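Local coordinates for Glyoxalase/bleomycin resistance protein/dioxygenase (Vibrio splendidus, PDB 2RK9) that is of unconfirmed function but belongs to the glyoxalase/bleomycin resistance protein/dioxygenase superfamily, whose members typically bind metal ions or small molecules within a curved beta sheet, at residues Met121-Thr124 with Tyr128-Arg131; Val8-Cys13 with Glu38-Leu43. The protein carries 1 engineered substitution. All coordinates share one frame; numbering follows the deposited sequence.

Contact 1. Residues Met121-Thr124 with Tyr128-Arg131. Engineered in segment 121-124: Met-121 (natural residue Ile).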
HETATM    1  N   MSE B 121       4.313  -2.052 -14.787  1.00  7.82           N
HETATM    2  CA  MSE B 121       4.626  -1.211 -13.644  1.00  9.71           C
HETATM    3  C   MSE B 121       4.875   0.215 -14.063  1.00 10.51           C
HETATM    4  O   MSE B 121       5.434   0.475 -15.126  1.00  9.54           O
HETATM    5  CB  MSE B 121       5.857  -1.731 -12.906  1.00 12.67           C
HETATM    6  CG  MSE B 121       5.630  -3.021 -12.138  1.00 15.31           C
HETATM    7 SE   MSE B 121       7.238  -3.642 -11.298  1.00 23.41          SE
HETATM    8  CE  MSE B 121       7.365  -2.306  -9.911  1.00 17.58           C
ATOM      9  N   VAL B 122       4.458   1.142 -13.214  1.00  8.73           N
ATOM     10  CA  VAL B 122       4.652   2.553 -13.497  1.00  9.54           C
ATOM     11  C   VAL B 122       5.128   3.265 -12.249  1.00  9.20           C
ATOM     12  O   VAL B 122       4.810   2.865 -11.136  1.00  9.23           O
ATOM     13  CB  VAL B 122       3.343   3.223 -13.988  1.00 12.19           C
ATOM     14  CG1 VAL B 122       2.313   3.253 -12.879  1.00 12.82           C
ATOM     15  CG2 VAL B 122       3.630   4.626 -14.485  1.00 14.90           C
ATOM     16  N   GLN B 123       5.911   4.312 -12.446  1.00  9.20           N
ATOM     17  CA  GLN B 123       6.401   5.099 -11.333  1.00  9.17           C
ATOM     18  C   GLN B 123       5.705   6.442 -11.411  1.00  8.57           C
ATOM     19  O   GLN B 123       5.690   7.076 -12.466  1.00  9.02           O
ATOM     20  CB  GLN B 123       7.911   5.303 -11.435  1.00 11.14           C
ATOM     21  CG  GLN B 123       8.448   6.216 -10.346  1.00 12.53           C
ATOM     22  CD  GLN B 123       9.936   6.407 -10.435  1.00 16.21           C
ATOM     23  OE1 GLN B 123      10.453   6.840 -11.461  1.00 18.89           O
ATOM     24  NE2 GLN B 123      10.641   6.080  -9.362  1.00 18.04           N
ATOM     25  N   THR B 124       5.119   6.864 -10.298  1.00  7.47           N
ATOM     26  CA  THR B 124       4.429   8.143 -10.246  1.00  8.30           C
ATOM     27  C   THR B 124       5.494   9.232 -10.107  1.00  8.50           C
ATOM     28  O   THR B 124       6.656   8.939  -9.820  1.00  8.29           O
ATOM     29  CB  THR B 124       3.472   8.204  -9.050  1.00  9.35           C
ATOM     30  OG1 THR B 124       4.222   8.338  -7.836  1.00 11.14           O
ATOM     31  CG2 THR B 124       2.635   6.927  -8.986  1.00 10.80           C
ATOM     32  N   TYR B 128       6.762   6.585  -6.346  1.00  6.23           N
ATOM     33  CA  TYR B 128       6.043   5.359  -5.976  1.00  5.75           C
ATOM     34  C   TYR B 128       5.877   4.386  -7.140  1.00  6.97           C
ATOM     35  O   TYR B 128       5.578   4.784  -8.263  1.00  6.66           O
ATOM     36  CB  TYR B 128       4.663   5.702  -5.414  1.00  6.89           C
ATOM     37  CG  TYR B 128       4.714   6.589  -4.198  1.00  5.94           C
ATOM     38  CD1 TYR B 128       5.238   6.122  -2.989  1.00  5.94           C
ATOM     39  CD2 TYR B 128       4.242   7.900  -4.250  1.00  7.06           C
ATOM     40  CE1 TYR B 128       5.289   6.938  -1.873  1.00  6.18           C
ATOM     41  CE2 TYR B 128       4.290   8.721  -3.131  1.00  6.90           C
ATOM     42  CZ  TYR B 128       4.814   8.233  -1.951  1.00  6.41           C
ATOM     43  OH  TYR B 128       4.870   9.038  -0.846  1.00  8.45           O
ATOM     44  N   LEU B 129       6.068   3.100  -6.862  1.00  5.92           N
ATOM     45  CA  LEU B 129       5.933   2.091  -7.899  1.00  7.99           C
ATOM     46  C   LEU B 129       4.629   1.321  -7.767  1.00  7.50           C
ATOM     47  O   LEU B 129       4.326   0.778  -6.704  1.00  7.25           O
ATOM     48  CB  LEU B 129       7.103   1.114  -7.841  1.00  8.50           C
ATOM     49  CG  LEU B 129       8.461   1.689  -8.234  1.00 10.88           C
ATOM     50  CD1 LEU B 129       9.526   0.626  -8.014  1.00 11.87           C
ATOM     51  CD2 LEU B 129       8.432   2.126  -9.700  1.00 10.70           C
ATOM     52  N   PHE B 130       3.865   1.295  -8.858  1.00  7.43           N
ATOM     53  CA  PHE B 130       2.590   0.590  -8.918  1.00  7.61           C
ATOM     54  C   PHE B 130       2.690  -0.531  -9.942  1.00  8.17           C
ATOM     55  O   PHE B 130       3.140  -0.314 -11.071  1.00  8.74           O
ATOM     56  CB  PHE B 130       1.466   1.540  -9.352  1.00  8.64           C
ATOM     57  CG  PHE B 130       0.928   2.412  -8.248  1.00  8.00           C
ATOM     58  CD1 PHE B 130      -0.358   2.211  -7.758  1.00  7.95           C
ATOM     59  CD2 PHE B 130       1.691   3.443  -7.719  1.00  7.72           C
ATOM     60  CE1 PHE B 130      -0.877   3.028  -6.752  1.00  8.08           C
ATOM     61  CE2 PHE B 130       1.188   4.259  -6.718  1.00  7.50           C
ATOM     62  CZ  PHE B 130      -0.102   4.056  -6.232  1.00  7.76           C
ATOM     63  N   ARG B 131       2.280  -1.728  -9.548  1.00  6.33           N
ATOM     64  CA  ARG B 131       2.281  -2.859 -10.464  1.00  6.54           C
ATOM     65  C   ARG B 131       0.812  -3.174 -10.705  1.00  5.97           C
ATOM     66  O   ARG B 131       0.166  -3.821  -9.881  1.00  5.94           O
ATOM     67  CB  ARG B 131       2.969  -4.076  -9.845  1.00  8.55           C
ATOM     68  CG  ARG B 131       3.063  -5.265 -10.790  1.00 12.86           C
ATOM     69  CD  ARG B 131       3.025  -6.576 -10.029  1.00 17.93           C
ATOM     70  NE  ARG B 131       4.065  -6.692  -9.004  1.00 22.84           N
ATOM     71  CZ  ARG B 131       5.292  -7.153  -9.228  1.00 26.49           C
ATOM     72  NH1 ARG B 131       5.644  -7.540 -10.447  1.00 28.39           N
ATOM     73  NH2 ARG B 131       6.160  -7.254  -8.229  1.00 28.07           N
TER
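Residues Met-121 to Thr-124 and Tyr-128 to Arg-131 form the turn end of a beta hairpin, where strand 115-123 runs antiparallel to strand 129-135. Val-122 and Phe-130 are the hydrogen-bonded pair. Val-122 N donates to Phe-130 O at 2.9 Å, and Phe-130 N returns to Val-122 O in a nearly straight bond, 175° at the hydrogen. Beyond them Thr-124 N reaches Tyr-128 O at 2.9 Å. Thr-124 OG1 sits at the edge of the Tyr-128 ring and takes a weak bond from Tyr-128 N. The other branch of Thr-124, CG2, touches Phe-130 CE2 at 3.8 Å. In the paired-module fold of this superfamily these are the last two strands of the second beta half. Met-121, an engineered selenomethionine where the natural residue is Ile, shares a face with Leu-129 and Arg-131. Its chain bends at the last torsion (chi3 72°), which brings Met-121 CE over the neighbouring strand to Leu-129 CB at 4.0 Å. Met-121 CG lies 3.7 Å from Arg-131 CG, and SE stands over one face of the guanidinium, offset toward the rim. That guanidinium is salt-bridged through NH2 to Glu-10. On the sheet face that carries Val-122 and Phe-130, CG1 of Val-122 meets CB of Phe-130 at 4.0 Å. This face is covered by Phe-22 and Leu-11 of the second subunit.

Contact 2. Residues Val8-Cys13 with Glu38-Leu43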
ATOM      1  N   VAL B   8      -2.513  -4.804  -2.994  1.00  5.87           N
ATOM      2  CA  VAL B   8      -1.746  -5.564  -2.022  1.00  6.84           C
ATOM      3  C   VAL B   8      -0.314  -5.058  -2.062  1.00  5.98           C
ATOM      4  O   VAL B   8       0.393  -5.225  -3.048  1.00  6.26           O
ATOM      5  CB  VAL B   8      -1.760  -7.086  -2.329  1.00  6.44           C
ATOM      6  CG1 VAL B   8      -0.989  -7.843  -1.246  1.00  7.89           C
ATOM      7  CG2 VAL B   8      -3.199  -7.597  -2.396  1.00  5.83           C
ATOM      8  N   PRO B   9       0.118  -4.397  -0.991  1.00  6.23           N
ATOM      9  CA  PRO B   9       1.484  -3.877  -0.948  1.00  5.80           C
ATOM     10  C   PRO B   9       2.493  -5.004  -0.824  1.00  5.30           C
ATOM     11  O   PRO B   9       2.261  -5.980  -0.116  1.00  5.79           O
ATOM     12  CB  PRO B   9       1.481  -2.999   0.302  1.00  7.12           C
ATOM     13  CG  PRO B   9       0.040  -2.609   0.460  1.00  8.76           C
ATOM     14  CD  PRO B   9      -0.664  -3.903   0.154  1.00  6.95           C
ATOM     15  N   GLU B  10       3.602  -4.878  -1.540  1.00  5.76           N
ATOM     16  CA  GLU B  10       4.668  -5.857  -1.436  1.00  6.81           C
ATOM     17  C   GLU B  10       5.812  -5.066  -0.829  1.00  6.53           C
ATOM     18  O   GLU B  10       6.216  -4.038  -1.366  1.00  7.01           O
ATOM     19  CB  GLU B  10       5.062  -6.409  -2.802  1.00  8.06           C
ATOM     20  CG  GLU B  10       6.268  -7.331  -2.734  1.00 12.55           C
ATOM     21  CD  GLU B  10       6.487  -8.105  -4.014  1.00 15.93           C
ATOM     22  OE1 GLU B  10       6.370  -7.498  -5.095  1.00 17.56           O
ATOM     23  OE2 GLU B  10       6.785  -9.321  -3.930  1.00 18.18           O
ATOM     24  N   LEU B  11       6.322  -5.546   0.298  1.00  5.80           N
ATOM     25  CA  LEU B  11       7.385  -4.848   1.013  1.00  6.28           C
ATOM     26  C   LEU B  11       8.731  -5.558   1.009  1.00  6.59           C
ATOM     27  O   LEU B  11       8.811  -6.747   1.303  1.00  6.45           O
ATOM     28  CB  LEU B  11       6.960  -4.650   2.470  1.00  6.25           C
ATOM     29  CG  LEU B  11       5.530  -4.170   2.719  1.00  7.64           C
ATOM     30  CD1 LEU B  11       5.267  -4.146   4.222  1.00  9.21           C
ATOM     31  CD2 LEU B  11       5.328  -2.793   2.098  1.00  8.51           C
ATOM     32  N   TYR B  12       9.790  -4.819   0.684  1.00  7.09           N
ATOM     33  CA  TYR B  12      11.130  -5.385   0.714  1.00  7.53           C
ATOM     34  C   TYR B  12      11.539  -5.437   2.186  1.00  7.42           C
ATOM     35  O   TYR B  12      11.246  -4.513   2.939  1.00  7.78           O
ATOM     36  CB  TYR B  12      12.133  -4.507  -0.036  1.00  9.58           C
ATOM     37  CG  TYR B  12      13.551  -5.011   0.144  1.00 13.45           C
ATOM     38  CD1 TYR B  12      13.971  -6.188  -0.474  1.00 15.23           C
ATOM     39  CD2 TYR B  12      14.441  -4.366   1.010  1.00 15.32           C
ATOM     40  CE1 TYR B  12      15.235  -6.717  -0.233  1.00 17.73           C
ATOM     41  CE2 TYR B  12      15.706  -4.885   1.258  1.00 15.64           C
ATOM     42  CZ  TYR B  12      16.094  -6.061   0.633  1.00 18.18           C
ATOM     43  OH  TYR B  12      17.340  -6.581   0.877  1.00 20.24           O
ATOM     44  N   CYS B  13      12.218  -6.507   2.587  1.00  6.15           N
ATOM     45  CA  CYS B  13      12.642  -6.664   3.976  1.00  6.76           C
ATOM     46  C   CYS B  13      14.136  -6.954   4.082  1.00  7.53           C
ATOM     47  O   CYS B  13      14.663  -7.790   3.349  1.00  9.01           O
ATOM     48  CB  CYS B  13      11.870  -7.804   4.649  1.00  7.57           C
ATOM     49  SG  CYS B  13      10.059  -7.611   4.664  1.00  9.27           S
ATOM     50  N   GLU B  38      12.666 -17.908  -2.616  1.00 14.74           N
ATOM     51  CA  GLU B  38      12.574 -16.550  -3.138  1.00 14.34           C
ATOM     52  C   GLU B  38      12.442 -15.569  -1.985  1.00 11.74           C
ATOM     53  O   GLU B  38      12.374 -14.367  -2.199  1.00 11.93           O
ATOM     54  CB  GLU B  38      11.350 -16.410  -4.049  1.00 16.61           C
ATOM     55  CG  GLU B  38      11.553 -16.844  -5.501  1.00 19.24           C
ATOM     56  CD  GLU B  38      10.250 -16.912  -6.297  1.00 21.95           C
ATOM     57  OE1 GLU B  38       9.392 -16.026  -6.137  1.00 21.91           O
ATOM     58  OE2 GLU B  38      10.082 -17.842  -7.114  1.00 23.81           O
ATOM     59  N   GLU B  39      12.419 -16.090  -0.761  1.00 11.02           N
ATOM     60  CA  GLU B  39      12.255 -15.246   0.420  1.00 10.01           C
ATOM     61  C   GLU B  39      10.957 -14.457   0.297  1.00  9.81           C
ATOM     62  O   GLU B  39      10.884 -13.288   0.677  1.00  8.71           O
ATOM     63  CB  GLU B  39      13.440 -14.288   0.569  1.00 12.54           C
ATOM     64  CG  GLU B  39      14.747 -14.965   0.972  1.00 15.05           C
ATOM     65  CD  GLU B  39      15.895 -13.982   1.088  1.00 19.95           C
ATOM     66  OE1 GLU B  39      15.788 -13.034   1.894  1.00 18.08           O
ATOM     67  OE2 GLU B  39      16.910 -14.152   0.366  1.00 25.03           O
ATOM     68  N   PHE B  40       9.934 -15.116  -0.239  1.00  8.83           N
ATOM     69  CA  PHE B  40       8.629 -14.501  -0.438  1.00  7.79           C
ATOM     70  C   PHE B  40       7.600 -15.072   0.534  1.00  8.43           C
ATOM     71  O   PHE B  40       7.531 -16.285   0.739  1.00  9.51           O
ATOM     72  CB  PHE B  40       8.161 -14.748  -1.868  1.00  8.95           C
ATOM     73  CG  PHE B  40       6.773 -14.249  -2.157  1.00  7.66           C
ATOM     74  CD1 PHE B  40       6.553 -12.917  -2.486  1.00  8.25           C
ATOM     75  CD2 PHE B  40       5.685 -15.116  -2.108  1.00  8.58           C
ATOM     76  CE1 PHE B  40       5.272 -12.461  -2.768  1.00  8.97           C
ATOM     77  CE2 PHE B  40       4.399 -14.666  -2.388  1.00  9.53           C
ATOM     78  CZ  PHE B  40       4.192 -13.337  -2.717  1.00 10.07           C
ATOM     79  N   VAL B  41       6.803 -14.188   1.123  1.00  6.33           N
ATOM     80  CA  VAL B  41       5.773 -14.596   2.069  1.00  8.80           C
ATOM     81  C   VAL B  41       4.495 -13.801   1.799  1.00  7.96           C
ATOM     82  O   VAL B  41       4.539 -12.591   1.590  1.00 10.50           O
ATOM     83  CB  VAL B  41       6.216 -14.328   3.524  1.00  8.59           C
ATOM     84  CG1 VAL B  41       5.241 -14.989   4.497  1.00 11.78           C
ATOM     85  CG2 VAL B  41       7.633 -14.838   3.739  1.00 11.85           C
ATOM     86  N   TYR B  42       3.361 -14.493   1.783  1.00  7.40           N
ATOM     87  CA  TYR B  42       2.082 -13.834   1.553  1.00  7.75           C
ATOM     88  C   TYR B  42       1.283 -13.918   2.847  1.00  7.22           C
ATOM     89  O   TYR B  42       0.946 -15.010   3.302  1.00  8.49           O
ATOM     90  CB  TYR B  42       1.315 -14.530   0.430  1.00  8.25           C
ATOM     91  CG  TYR B  42       0.158 -13.711  -0.088  1.00  8.43           C
ATOM     92  CD1 TYR B  42       0.284 -12.952  -1.243  1.00  8.53           C
ATOM     93  CD2 TYR B  42      -1.057 -13.682   0.591  1.00  9.68           C
ATOM     94  CE1 TYR B  42      -0.772 -12.182  -1.718  1.00  8.40           C
ATOM     95  CE2 TYR B  42      -2.124 -12.910   0.126  1.00  8.92           C
ATOM     96  CZ  TYR B  42      -1.968 -12.163  -1.032  1.00  8.88           C
ATOM     97  OH  TYR B  42      -3.001 -11.392  -1.500  1.00 12.30           O
ATOM     98  N   LEU B  43       0.992 -12.769   3.454  1.00  7.63           N
ATOM     99  CA  LEU B  43       0.242 -12.774   4.705  1.00  8.33           C
ATOM    100  C   LEU B  43      -1.104 -12.067   4.624  1.00  8.62           C
ATOM    101  O   LEU B  43      -1.409 -11.371   3.655  1.00  8.07           O
ATOM    102  CB  LEU B  43       1.075 -12.151   5.828  1.00  9.81           C
ATOM    103  CG  LEU B  43       2.464 -12.764   6.031  1.00 10.23           C
ATOM    104  CD1 LEU B  43       3.457 -12.053   5.136  1.00 11.74           C
ATOM    105  CD2 LEU B  43       2.887 -12.633   7.487  1.00 12.16           C
TER
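A carboxylate oxygen of Glu-10 meets the edge of a phenyl ring here. Glu-10 OE2 lies in the plane of the Phe-40 ring, 3.7 Å from CE1. The carboxylate and ring planes stand 87° apart, so neither group stacks on the other. The oxygen faces the slightly positive C-H rim of the ring, which should favour the approach. An extended Glu-10 chain, with CG anti to the backbone N (chi1 174°), carries the carboxylate this far from its own strand. Its other oxygen, OE1, is held by a salt bridge to Arg-131 and a hydrogen bond from Asn-76. Glu-53 OE1, a like charge, lies close to Glu-10 OE2. Phe-40 also takes a cation-pi contact from Arg-35. The second meeting point is van der Waals packing of Val-8 against the hydroxyl end of Tyr-42. Both methyls approach obliquely from one side of the ring plane, with Val-8 CG2 3.9 Å from Tyr-42 OH and CG1 4.4 Å from CE1. The Tyr-42 hydroxyl is hydrogen-bonded to Asp-49, and its ring stacks with Tyr-33. The backbones stay apart, with the closest alpha carbons, those of Glu-10 and Tyr-42, 8.9 Å from each other. Strand 48-53 lies between them, and Met-51 touches Val-8, Phe-40 and Tyr-42. Side chains reaching across an intervening strand suit the strongly curved sheet of the glyoxalase/bleomycin resistance fold, whose concave side commonly forms the ligand or metal pocket.

Contacts 1 and 2 lie on opposite sides of the chain's centre, with their own centres about 17 Å apart, yet they share one sheet. Strand 75-80 separates strand 129-135 of contact 1 from strand 7-12 of contact 2. A salt bridge spans it: Arg-131 NH2 to Glu-10 OE1, 3.1 Å. Asn-76, on the strand between, bonds the same carboxylate oxygen. Glu-53 lies close to the other oxygen of Glu-10, OE2. This polar group is consistent with the pocket of the superfamily. The dimer links contact 1 to the 8-13 segment of the other copy: Tyr-128 OH bonds to Tyr-12 O of the second subunit.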